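Local coordinates for uracil-dna glycosylase (Deinococcus radiodurans, PDB 4UQM), which belongs to the uracil-DNA glycosylase superfamily, whose alpha/beta fold is built round a central four-stranded parallel sheet, at residues P106-I111 / G128-W133. The protein carries 1 engineered substitution. Residues are numbered along the deposited sequence; the frame is centred on the assembly and turned at random.
Sequences PSLRNI and GYLRSW. With nucleotides of chain B.
W133 N bonds to L130 O at 2.9 Å, closing the first turn of helix 131-134 with L130 at its N-cap, and the side chains of L130 and W133 reach helix 106-118. In this alpha/beta fold the short helix leads into strand 138-142, an outermost strand of the parallel sheet, so the contact illustrates how a loop and a helix start are fastened to a neighbouring helix by apolar packing.

L108 makes most of it, through its two branches. Its CG lies trans to the backbone N (chi1 -173°), which carries the methyls out towards the loop: CD2 presses on the bare backbone of G128, 3.4 Å from G128 CA, a tight fit for two carbons, while CD1 meets L130 CD1 at 4.1 Å, the two leucine side chains running alongside in opposite directions. Lacking a side chain, G128 lets the leucine come this close. L130 divides its own methyls in the same manner, for its CD2 sits 4.0 Å over one face of the W133 indole, nearer the rim than the centre.

Beyond this lies the indole, its NE1 bonded to W238 O and its ring edge-to-face with the W238 ring. At the start of helix 106-118, the P106 ring leans on DA8 of chain B, with P106 CG 3.7 Å from DA8 O3'. One turn after L108, the branch methyl I111 CG2 meets the indole edge near its plane, 4.1 Å from W133 CH2.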
loop_
_atom_site.group_PDB
_atom_site.type_symbol
_atom_site.label_atom_id
_atom_site.label_comp_id
_atom_site.label_asym_id
_atom_site.label_seq_id
_atom_site.Cartn_x
_atom_site.Cartn_y
_atom_site.Cartn_z
ATOM N N PRO A 106 11.953 10.616 2.838
ATOM C CA PRO A 106 12.407 10.078 4.130
ATOM C C PRO A 106 11.854 8.718 4.531
ATOM O O PRO A 106 12.609 7.876 5.057
ATOM C CB PRO A 106 11.998 11.176 5.144
ATOM C CG PRO A 106 12.005 12.411 4.300
ATOM C CD PRO A 106 11.563 12.036 2.919
ATOM N N SER A 107 10.557 8.471 4.336
ATOM C CA SER A 107 10.024 7.181 4.699
ATOM C C SER A 107 10.714 6.051 3.965
ATOM O O SER A 107 10.975 4.973 4.545
ATOM C CB SER A 107 8.508 7.131 4.437
ATOM O OG SER A 107 7.802 8.063 5.288
ATOM N N LEU A 108 10.894 6.250 2.667
ATOM C CA LEU A 108 11.507 5.225 1.849
ATOM C C LEU A 108 13.006 5.093 2.164
ATOM O O LEU A 108 13.541 3.980 2.160
ATOM C CB LEU A 108 11.250 5.468 0.361
ATOM C CG LEU A 108 11.718 4.355 -0.607
ATOM C CD1 LEU A 108 11.155 2.982 -0.244
ATOM C CD2 LEU A 108 11.427 4.706 -2.060
ATOM N N ARG A 109 13.676 6.199 2.487
ATOM C CA ARG A 109 15.057 6.102 2.990
ATOM C C ARG A 109 15.110 5.214 4.188
ATOM O O ARG A 109 16.047 4.445 4.334
ATOM C CB ARG A 109 15.608 7.455 3.367
ATOM C CG ARG A 109 15.775 8.323 2.178
ATOM C CD ARG A 109 16.595 9.524 2.460
ATOM N NE ARG A 109 16.448 10.341 1.295
ATOM C CZ ARG A 109 17.143 10.187 0.187
ATOM N NH1 ARG A 109 18.125 9.250 0.084
ATOM N NH2 ARG A 109 16.868 11.017 -0.793
ATOM N N ASN A 110 14.104 5.329 5.067
ATOM C CA ASN A 110 14.088 4.489 6.265
ATOM C C ASN A 110 13.763 3.042 5.933
ATOM O O ASN A 110 14.363 2.141 6.518
ATOM C CB ASN A 110 13.113 5.063 7.278
ATOM C CG ASN A 110 13.673 6.272 7.988
ATOM O OD1 ASN A 110 14.873 6.536 7.944
ATOM N ND2 ASN A 110 12.822 6.987 8.707
ATOM N N ILE A 111 12.828 2.789 5.023
ATOM C CA ILE A 111 12.601 1.461 4.519
ATOM C C ILE A 111 13.918 0.840 4.016
ATOM O O ILE A 111 14.229 -0.336 4.289
ATOM C CB ILE A 111 11.492 1.452 3.440
ATOM C CG1 ILE A 111 10.107 1.619 4.086
ATOM C CG2 ILE A 111 11.501 0.176 2.593
ATOM C CD1 ILE A 111 9.065 2.075 3.087
ATOM N N GLY A 128 13.656 5.576 -6.114
ATOM C CA GLY A 128 12.629 5.093 -5.205
ATOM C C GLY A 128 11.450 4.385 -5.847
ATOM O O GLY A 128 10.361 4.359 -5.274
ATOM N N TYR A 129 11.655 3.790 -7.022
ATOM C CA TYR A 129 10.577 3.202 -7.833
ATOM C C TYR A 129 10.391 1.742 -7.496
ATOM O O TYR A 129 11.311 0.932 -7.692
ATOM C CB TYR A 129 10.938 3.379 -9.287
ATOM C CG TYR A 129 9.883 3.019 -10.267
ATOM C CD1 TYR A 129 8.640 3.583 -10.247
ATOM C CD2 TYR A 129 10.183 2.136 -11.301
ATOM C CE1 TYR A 129 7.671 3.266 -11.225
ATOM C CE2 TYR A 129 9.272 1.850 -12.284
ATOM C CZ TYR A 129 8.010 2.383 -12.227
ATOM O OH TYR A 129 7.052 2.119 -13.233
ATOM N N LEU A 130 9.199 1.408 -6.984
ATOM C CA LEU A 130 8.958 0.093 -6.382
ATOM C C LEU A 130 8.102 -0.824 -7.238
ATOM O O LEU A 130 7.616 -1.849 -6.765
ATOM C CB LEU A 130 8.349 0.279 -4.993
ATOM C CG LEU A 130 9.092 1.208 -4.048
ATOM C CD1 LEU A 130 8.304 1.298 -2.736
ATOM C CD2 LEU A 130 10.504 0.746 -3.788
ATOM N N ARG A 131 7.975 -0.511 -8.533
ATOM C CA ARG A 131 7.142 -1.307 -9.431
ATOM C C ARG A 131 7.567 -2.780 -9.425
ATOM O O ARG A 131 6.711 -3.687 -9.536
ATOM C CB ARG A 131 7.184 -0.762 -10.853
ATOM C CG ARG A 131 6.370 -1.560 -11.864
ATOM C CD ARG A 131 6.518 -1.047 -13.269
ATOM N NE ARG A 131 7.882 -1.139 -13.882
ATOM C CZ ARG A 131 8.320 -0.473 -14.970
ATOM N NH1 ARG A 131 7.546 0.377 -15.622
ATOM N NH2 ARG A 131 9.575 -0.656 -15.409
ATOM N N SER A 132 8.864 -3.027 -9.303
ATOM C CA SER A 132 9.361 -4.421 -9.344
ATOM C C SER A 132 8.938 -5.232 -8.126
ATOM O O SER A 132 8.936 -6.469 -8.203
ATOM C CB SER A 132 10.871 -4.500 -9.571
ATOM O OG SER A 132 11.550 -3.961 -8.466
ATOM N N TRP A 133 8.537 -4.590 -7.050
ATOM C CA TRP A 133 7.923 -5.297 -5.923
ATOM C C TRP A 133 6.452 -5.631 -6.244
ATOM O O TRP A 133 5.983 -6.735 -6.022
ATOM C CB TRP A 133 7.950 -4.475 -4.631
ATOM C CG TRP A 133 9.295 -4.288 -3.996
ATOM C CD1 TRP A 133 10.475 -4.875 -4.344
ATOM C CD2 TRP A 133 9.587 -3.441 -2.878
ATOM N NE1 TRP A 133 11.482 -4.422 -3.523
ATOM C CE2 TRP A 133 10.947 -3.581 -2.585
ATOM C CE3 TRP A 133 8.802 -2.647 -2.043
ATOM C CZ2 TRP A 133 11.563 -2.864 -1.568
ATOM C CZ3 TRP A 133 9.419 -1.977 -0.991
ATOM C CH2 TRP A 133 10.777 -2.088 -0.762
ATOM P P DA B 8 6.681 18.069 4.234
ATOM O OP1 DA B 8 6.900 18.944 3.055
ATOM O OP2 DA B 8 5.337 17.843 4.839
ATOM O "O5'" DA B 8 7.499 16.704 4.145
ATOM C "C5'" DA B 8 7.161 15.684 5.080
ATOM C "C4'" DA B 8 8.280 14.679 5.209
ATOM O "O4'" DA B 8 9.323 15.200 6.066
ATOM C "C3'" DA B 8 7.806 13.384 5.856
ATOM O "O3'" DA B 8 8.459 12.252 5.300
ATOM C "C2'" DA B 8 8.207 13.520 7.307
ATOM C "C1'" DA B 8 9.410 14.447 7.266
ATOM N N9 DA B 8 9.446 15.380 8.393
ATOM C C8 DA B 8 10.530 15.675 9.183
ATOM N N7 DA B 8 10.259 16.507 10.159
ATOM C C5 DA B 8 8.904 16.763 10.016
ATOM C C6 DA B 8 8.005 17.551 10.758
ATOM N N6 DA B 8 8.365 18.281 11.820
ATOM N N1 DA B 8 6.719 17.597 10.346
ATOM C C2 DA B 8 6.357 16.853 9.291
ATOM N N3 DA B 8 7.107 16.066 8.521
ATOM C C4 DA B 8 8.385 16.061 8.943
#